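Fibronectin type III domain-containing protein (Simiduia agarivorans, PDB 6P2K) is a GH74-family glycoside hydrolase whose catalytic region of two seven-bladed beta-propellers probably cleaves the backbone of xyloglucan-type beta-glucans. Local coordinates at residues 422-436 and 482-494. Residues are numbered along the deposited sequence; the frame is centred on the assembly and turned at random.
Sequences LMESWDGGVSWSNMQ and KRLNTHSPADQWV
Glu424 and Lys482 reach each other from opposite directions and close a buried salt bridge, Lys482 NZ standing 2.7 Å from Glu424 OE2 on its syn side. The other carboxylate oxygen, OE1, takes a nearly straight bond from Trp493 NE1 (3.1 Å, 170° at the hydrogen); OE1 lies in the indole plane, while the N-H meets the carboxylate from above its own plane. Lys482 NZ also donates to Gln436 OE1 at 2.9 Å, so carboxylate and amide share one ammonium group. Lys482 leaves its backbone with chi1 near 163° and bends at chi3 to bring NZ between the two acceptors; its CB lies against one face of Trp493, while Leu422 CD1 makes a CH-pi contact with the opposite face, 3.8 Å from the five-membered-ring centroid. Trp426 offers its six-membered ring to Pro489, whose CG sits 3.8 Å above the centroid. Trp426 NE1 donates to a water in the ring plane that lies within hydrogen-bonding distance of Asp491 OD2. Replacing Trp426 by an alanine would probably leave Pro489 without the ring it rests on and this water without its indole donor. Asp491 in turn shapes the 486-491 loop, OD1 accepting from both N and OG1 of Thr486; a type I turn from Ser488 to Asp491 presents the proline. A second water joins Gln436 OE1, Gln492 OE1 and Trp493 N. Tyr412 OH hydrogen-bonds Glu424 OE2 as well, and its ring meets that of Trp426. The contact thus joins two adjacent antiparallel sheets, consistent with neighbouring propeller blades: strand 421-425, beside strand 412-417, faces strands 478-483 and 493-496, while Val383 of strand 381-385 touches Pro489.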
loop_
_atom_site.group_PDB
_atom_site.type_symbol
_atom_site.label_atom_id
_atom_site.label_comp_id
_atom_site.label_asym_id
_atom_site.label_seq_id
_atom_site.Cartn_x
_atom_site.Cartn_y
_atom_site.Cartn_z
ATOM N N LEU B 422 23.421 -17.802 6.083
ATOM C CA LEU B 422 22.852 -17.508 4.768
ATOM C C LEU B 422 23.704 -16.445 4.086
ATOM O O LEU B 422 23.587 -15.257 4.386
ATOM C CB LEU B 422 21.407 -17.032 4.902
ATOM C CG LEU B 422 20.399 -17.922 5.638
ATOM C CD1 LEU B 422 19.205 -17.102 6.108
ATOM C CD2 LEU B 422 19.936 -19.070 4.753
ATOM N N MET B 423 24.553 -16.868 3.149
ATOM C CA MET B 423 25.415 -15.963 2.391
ATOM C C MET B 423 24.817 -15.801 0.996
ATOM O O MET B 423 24.766 -16.762 0.223
ATOM C CB MET B 423 26.840 -16.509 2.324
ATOM C CG MET B 423 27.833 -15.586 1.642
ATOM S SD MET B 423 28.149 -14.090 2.597
ATOM C CE MET B 423 28.900 -14.795 4.064
ATOM N N GLU B 424 24.368 -14.592 0.671
ATOM C CA GLU B 424 23.517 -14.388 -0.492
ATOM C C GLU B 424 24.102 -13.353 -1.440
ATOM O O GLU B 424 24.729 -12.376 -1.020
ATOM C CB GLU B 424 22.111 -13.960 -0.067
ATOM C CG GLU B 424 21.376 -15.040 0.713
ATOM C CD GLU B 424 20.006 -14.596 1.168
ATOM O OE1 GLU B 424 19.907 -13.989 2.252
ATOM O OE2 GLU B 424 19.027 -14.849 0.435
ATOM N N SER B 425 23.870 -13.573 -2.732
ATOM C CA SER B 425 24.343 -12.694 -3.791
ATOM C C SER B 425 23.214 -12.405 -4.764
ATOM O O SER B 425 22.370 -13.268 -5.020
ATOM C CB SER B 425 25.524 -13.317 -4.545
ATOM O OG SER B 425 26.036 -12.419 -5.515
ATOM N N TRP B 426 23.209 -11.188 -5.309
ATOM C CA TRP B 426 22.247 -10.796 -6.330
ATOM C C TRP B 426 22.916 -10.295 -7.604
ATOM O O TRP B 426 22.240 -9.693 -8.449
ATOM C CB TRP B 426 21.289 -9.736 -5.778
ATOM C CG TRP B 426 20.571 -10.206 -4.552
ATOM C CD1 TRP B 426 19.356 -10.820 -4.501
ATOM C CD2 TRP B 426 21.042 -10.132 -3.200
ATOM N NE1 TRP B 426 19.030 -11.116 -3.200
ATOM C CE2 TRP B 426 20.050 -10.704 -2.381
ATOM C CE3 TRP B 426 22.199 -9.624 -2.604
ATOM C CZ2 TRP B 426 20.180 -10.786 -0.993
ATOM C CZ3 TRP B 426 22.329 -9.707 -1.226
ATOM C CH2 TRP B 426 21.324 -10.283 -0.437
ATOM N N ASP B 427 24.218 -10.532 -7.772
ATOM C CA ASP B 427 24.940 -10.187 -8.995
ATOM C C ASP B 427 25.734 -11.383 -9.511
ATOM O O ASP B 427 26.839 -11.241 -10.041
ATOM C CB ASP B 427 25.850 -8.975 -8.783
ATOM C CG ASP B 427 26.835 -9.155 -7.631
ATOM O OD1 ASP B 427 27.078 -10.301 -7.195
ATOM O OD2 ASP B 427 27.366 -8.128 -7.155
ATOM N N GLY B 428 25.179 -12.583 -9.358
ATOM C CA GLY B 428 25.799 -13.780 -9.884
ATOM C C GLY B 428 26.928 -14.348 -9.058
ATOM O O GLY B 428 27.664 -15.206 -9.558
ATOM N N GLY B 429 27.094 -13.910 -7.815
ATOM C CA GLY B 429 28.146 -14.421 -6.962
ATOM C C GLY B 429 29.373 -13.546 -6.840
ATOM O O GLY B 429 30.361 -13.980 -6.236
ATOM N N VAL B 430 29.346 -12.333 -7.396
ATOM C CA VAL B 430 30.472 -11.417 -7.247
ATOM C C VAL B 430 30.487 -10.813 -5.848
ATOM O O VAL B 430 31.507 -10.847 -5.150
ATOM C CB VAL B 430 30.423 -10.328 -8.333
ATOM C CG1 VAL B 430 31.376 -9.189 -7.995
ATOM C CG2 VAL B 430 30.762 -10.920 -9.694
ATOM N N SER B 431 29.358 -10.256 -5.413
ATOM C CA SER B 431 29.272 -9.575 -4.130
ATOM C C SER B 431 28.150 -10.183 -3.303
ATOM O O SER B 431 27.174 -10.707 -3.845
ATOM C CB SER B 431 29.042 -8.075 -4.308
ATOM O OG SER B 431 27.720 -7.805 -4.742
ATOM N N TRP B 432 28.291 -10.095 -1.979
ATOM C CA TRP B 432 27.454 -10.864 -1.069
ATOM C C TRP B 432 27.049 -10.043 0.148
ATOM O O TRP B 432 27.655 -9.019 0.476
ATOM C CB TRP B 432 28.171 -12.126 -0.576
ATOM C CG TRP B 432 28.713 -12.976 -1.669
ATOM C CD1 TRP B 432 29.836 -12.745 -2.415
ATOM C CD2 TRP B 432 28.155 -14.202 -2.147
ATOM N NE1 TRP B 432 30.006 -13.752 -3.333
ATOM C CE2 TRP B 432 28.990 -14.662 -3.186
ATOM C CE3 TRP B 432 27.029 -14.956 -1.799
ATOM C CZ2 TRP B 432 28.736 -15.843 -3.878
ATOM C CZ3 TRP B 432 26.777 -16.131 -2.492
ATOM C CH2 TRP B 432 27.627 -16.561 -3.518
ATOM N N SER B 433 26.019 -10.542 0.828
ATOM C CA SER B 433 25.607 -10.073 2.141
ATOM C C SER B 433 25.060 -11.266 2.912
ATOM O O SER B 433 24.375 -12.117 2.340
ATOM C CB SER B 433 24.541 -8.973 2.052
ATOM O OG SER B 433 24.077 -8.613 3.344
ATOM N N ASN B 434 25.375 -11.336 4.205
ATOM C CA ASN B 434 24.767 -12.339 5.073
ATOM C C ASN B 434 24.013 -11.694 6.231
ATOM O O ASN B 434 23.714 -12.365 7.224
ATOM C CB ASN B 434 25.818 -13.337 5.577
ATOM C CG ASN B 434 26.667 -12.797 6.723
ATOM O OD1 ASN B 434 26.854 -11.592 6.875
ATOM N ND2 ASN B 434 27.182 -13.704 7.541
ATOM N N MET B 435 23.682 -10.403 6.108
ATOM C CA MET B 435 23.043 -9.682 7.204
ATOM C C MET B 435 21.674 -10.258 7.549
ATOM O O MET B 435 21.246 -10.178 8.706
ATOM C CB MET B 435 22.914 -8.197 6.852
ATOM C CG MET B 435 24.240 -7.451 6.736
ATOM S SD MET B 435 25.225 -7.444 8.254
ATOM C CE MET B 435 24.134 -6.570 9.373
ATOM N N GLN B 436 20.974 -10.845 6.573
ATOM C CA GLN B 436 19.630 -11.351 6.834
ATOM C C GLN B 436 19.616 -12.594 7.716
ATOM O O GLN B 436 18.535 -12.993 8.163
ATOM C CB GLN B 436 18.899 -11.634 5.516
ATOM C CG GLN B 436 18.571 -10.371 4.717
ATOM C CD GLN B 436 17.498 -10.584 3.651
ATOM O OE1 GLN B 436 16.958 -11.680 3.495
ATOM N NE2 GLN B 436 17.186 -9.523 2.913
ATOM N N LYS B 482 12.422 -18.333 0.865
ATOM C CA LYS B 482 12.499 -16.957 0.377
ATOM C C LYS B 482 11.954 -16.914 -1.043
ATOM O O LYS B 482 12.579 -17.440 -1.970
ATOM C CB LYS B 482 13.928 -16.413 0.414
ATOM C CG LYS B 482 14.107 -15.163 -0.456
ATOM C CD LYS B 482 15.500 -14.570 -0.347
ATOM C CE LYS B 482 15.691 -13.855 0.985
ATOM N NZ LYS B 482 17.039 -13.218 1.092
ATOM N N ARG B 483 10.795 -16.284 -1.213
ATOM C CA ARG B 483 10.239 -16.097 -2.543
ATOM C C ARG B 483 11.050 -15.049 -3.294
ATOM O O ARG B 483 11.257 -13.937 -2.798
ATOM C CB ARG B 483 8.773 -15.683 -2.450
ATOM C CG ARG B 483 7.847 -16.821 -2.063
ATOM C CD ARG B 483 6.497 -16.303 -1.592
ATOM N NE ARG B 483 6.553 -15.810 -0.217
ATOM C CZ ARG B 483 5.485 -15.626 0.552
ATOM N NH1 ARG B 483 4.274 -15.903 0.081
ATOM N NH2 ARG B 483 5.628 -15.173 1.793
ATOM N N LEU B 484 11.524 -15.410 -4.484
ATOM C CA LEU B 484 12.350 -14.513 -5.291
ATOM C C LEU B 484 11.451 -13.644 -6.172
ATOM O O LEU B 484 11.446 -13.728 -7.402
ATOM C CB LEU B 484 13.356 -15.313 -6.110
ATOM C CG LEU B 484 14.353 -16.125 -5.276
ATOM C CD1 LEU B 484 15.169 -17.062 -6.160
ATOM C CD2 LEU B 484 15.267 -15.199 -4.481
ATOM N N ASN B 485 10.670 -12.797 -5.495
ATOM C CA ASN B 485 9.761 -11.900 -6.201
ATOM C C ASN B 485 10.525 -10.904 -7.063
ATOM O O ASN B 485 10.100 -10.582 -8.177
ATOM C CB ASN B 485 8.870 -11.162 -5.202
ATOM C CG ASN B 485 7.894 -12.082 -4.498
ATOM O OD1 ASN B 485 7.180 -12.854 -5.136
ATOM N ND2 ASN B 485 7.858 -12.006 -3.172
ATOM N N THR B 486 11.654 -10.404 -6.564
ATOM C CA THR B 486 12.420 -9.389 -7.268
ATOM C C THR B 486 13.856 -9.794 -7.563
ATOM O O THR B 486 14.545 -9.055 -8.274
ATOM C CB THR B 486 12.437 -8.072 -6.472
ATOM O OG1 THR B 486 13.065 -8.282 -5.201
ATOM C CG2 THR B 486 11.024 -7.550 -6.260
ATOM N N HIS B 487 14.322 -10.935 -7.055
ATOM C CA HIS B 487 15.728 -11.326 -7.162
ATOM C C HIS B 487 16.626 -10.187 -6.682
ATOM O O HIS B 487 17.576 -9.773 -7.351
ATOM C CB HIS B 487 16.080 -11.748 -8.591
ATOM C CG HIS B 487 15.404 -13.011 -9.030
ATOM N ND1 HIS B 487 14.080 -13.051 -9.414
ATOM C CD2 HIS B 487 15.864 -14.280 -9.138
ATOM C CE1 HIS B 487 13.756 -14.290 -9.744
ATOM N NE2 HIS B 487 14.821 -15.054 -9.586
ATOM N N SER B 488 16.297 -9.669 -5.506
ATOM C CA SER B 488 16.930 -8.473 -4.970
ATOM C C SER B 488 16.969 -8.605 -3.459
ATOM O O SER B 488 16.298 -9.472 -2.885
ATOM C CB SER B 488 16.171 -7.210 -5.392
ATOM O OG SER B 488 15.288 -6.796 -4.368
ATOM N N PRO B 489 17.761 -7.769 -2.778
ATOM C CA PRO B 489 17.759 -7.797 -1.304
ATOM C C PRO B 489 16.400 -7.515 -0.683
ATOM O O PRO B 489 16.241 -7.730 0.525
ATOM C CB PRO B 489 18.777 -6.712 -0.932
ATOM C CG PRO B 489 19.708 -6.674 -2.092
ATOM C CD PRO B 489 18.849 -6.926 -3.305
ATOM N N ALA B 490 15.417 -7.052 -1.458
ATOM C CA ALA B 490 14.091 -6.812 -0.906
ATOM C C ALA B 490 13.358 -8.106 -0.563
ATOM O O ALA B 490 12.445 -8.077 0.268
ATOM C CB ALA B 490 13.255 -5.975 -1.876
ATOM N N ASP B 491 13.729 -9.228 -1.177
ATOM C CA ASP B 491 13.112 -10.503 -0.832
ATOM C C ASP B 491 13.470 -10.892 0.600
ATOM O O ASP B 491 14.535 -10.536 1.112
ATOM C CB ASP B 491 13.558 -11.599 -1.802
ATOM C CG ASP B 491 13.219 -11.278 -3.250
ATOM O OD1 ASP B 491 12.210 -10.582 -3.496
ATOM O OD2 ASP B 491 13.963 -11.733 -4.146
ATOM N N GLN B 492 12.570 -11.640 1.246
ATOM C CA GLN B 492 12.678 -11.929 2.671
ATOM C C GLN B 492 12.516 -13.418 2.961
ATOM O O GLN B 492 11.840 -14.146 2.226
ATOM C CB GLN B 492 11.628 -11.147 3.477
ATOM C CG GLN B 492 11.776 -9.640 3.393
ATOM C CD GLN B 492 13.102 -9.162 3.949
ATOM O OE1 GLN B 492 13.534 -9.601 5.017
ATOM N NE2 GLN B 492 13.762 -8.264 3.222
ATOM N N TRP B 493 13.130 -13.851 4.064
ATOM C CA TRP B 493 13.005 -15.213 4.569
ATOM C C TRP B 493 11.818 -15.330 5.516
ATOM O O TRP B 493 11.559 -14.427 6.315
ATOM C CB TRP B 493 14.273 -15.634 5.317
ATOM C CG TRP B 493 15.472 -15.821 4.449
ATOM C CD1 TRP B 493 16.522 -14.956 4.295
ATOM C CD2 TRP B 493 15.754 -16.949 3.615
ATOM N NE1 TRP B 493 17.436 -15.480 3.412
ATOM C CE2 TRP B 493 16.989 -16.703 2.981
ATOM C CE3 TRP B 493 15.081 -18.147 3.343
ATOM C CZ2 TRP B 493 17.560 -17.605 2.088
ATOM C CZ3 TRP B 493 15.653 -19.043 2.459
ATOM C CH2 TRP B 493 16.881 -18.770 1.844
ATOM N N VAL B 494 11.111 -16.458 5.435
ATOM C CA VAL B 494 10.107 -16.834 6.423
ATOM C C VAL B 494 10.327 -18.295 6.791
ATOM O O VAL B 494 10.728 -19.104 5.947
ATOM C CB VAL B 494 8.667 -16.613 5.910
ATOM C CG1 VAL B 494 8.413 -15.136 5.639
ATOM C CG2 VAL B 494 8.397 -17.446 4.662
HETATM O O HOH W 1 16.631 -12.416 -3.399
HETATM O O HOH W 2 14.854 -11.899 5.533
#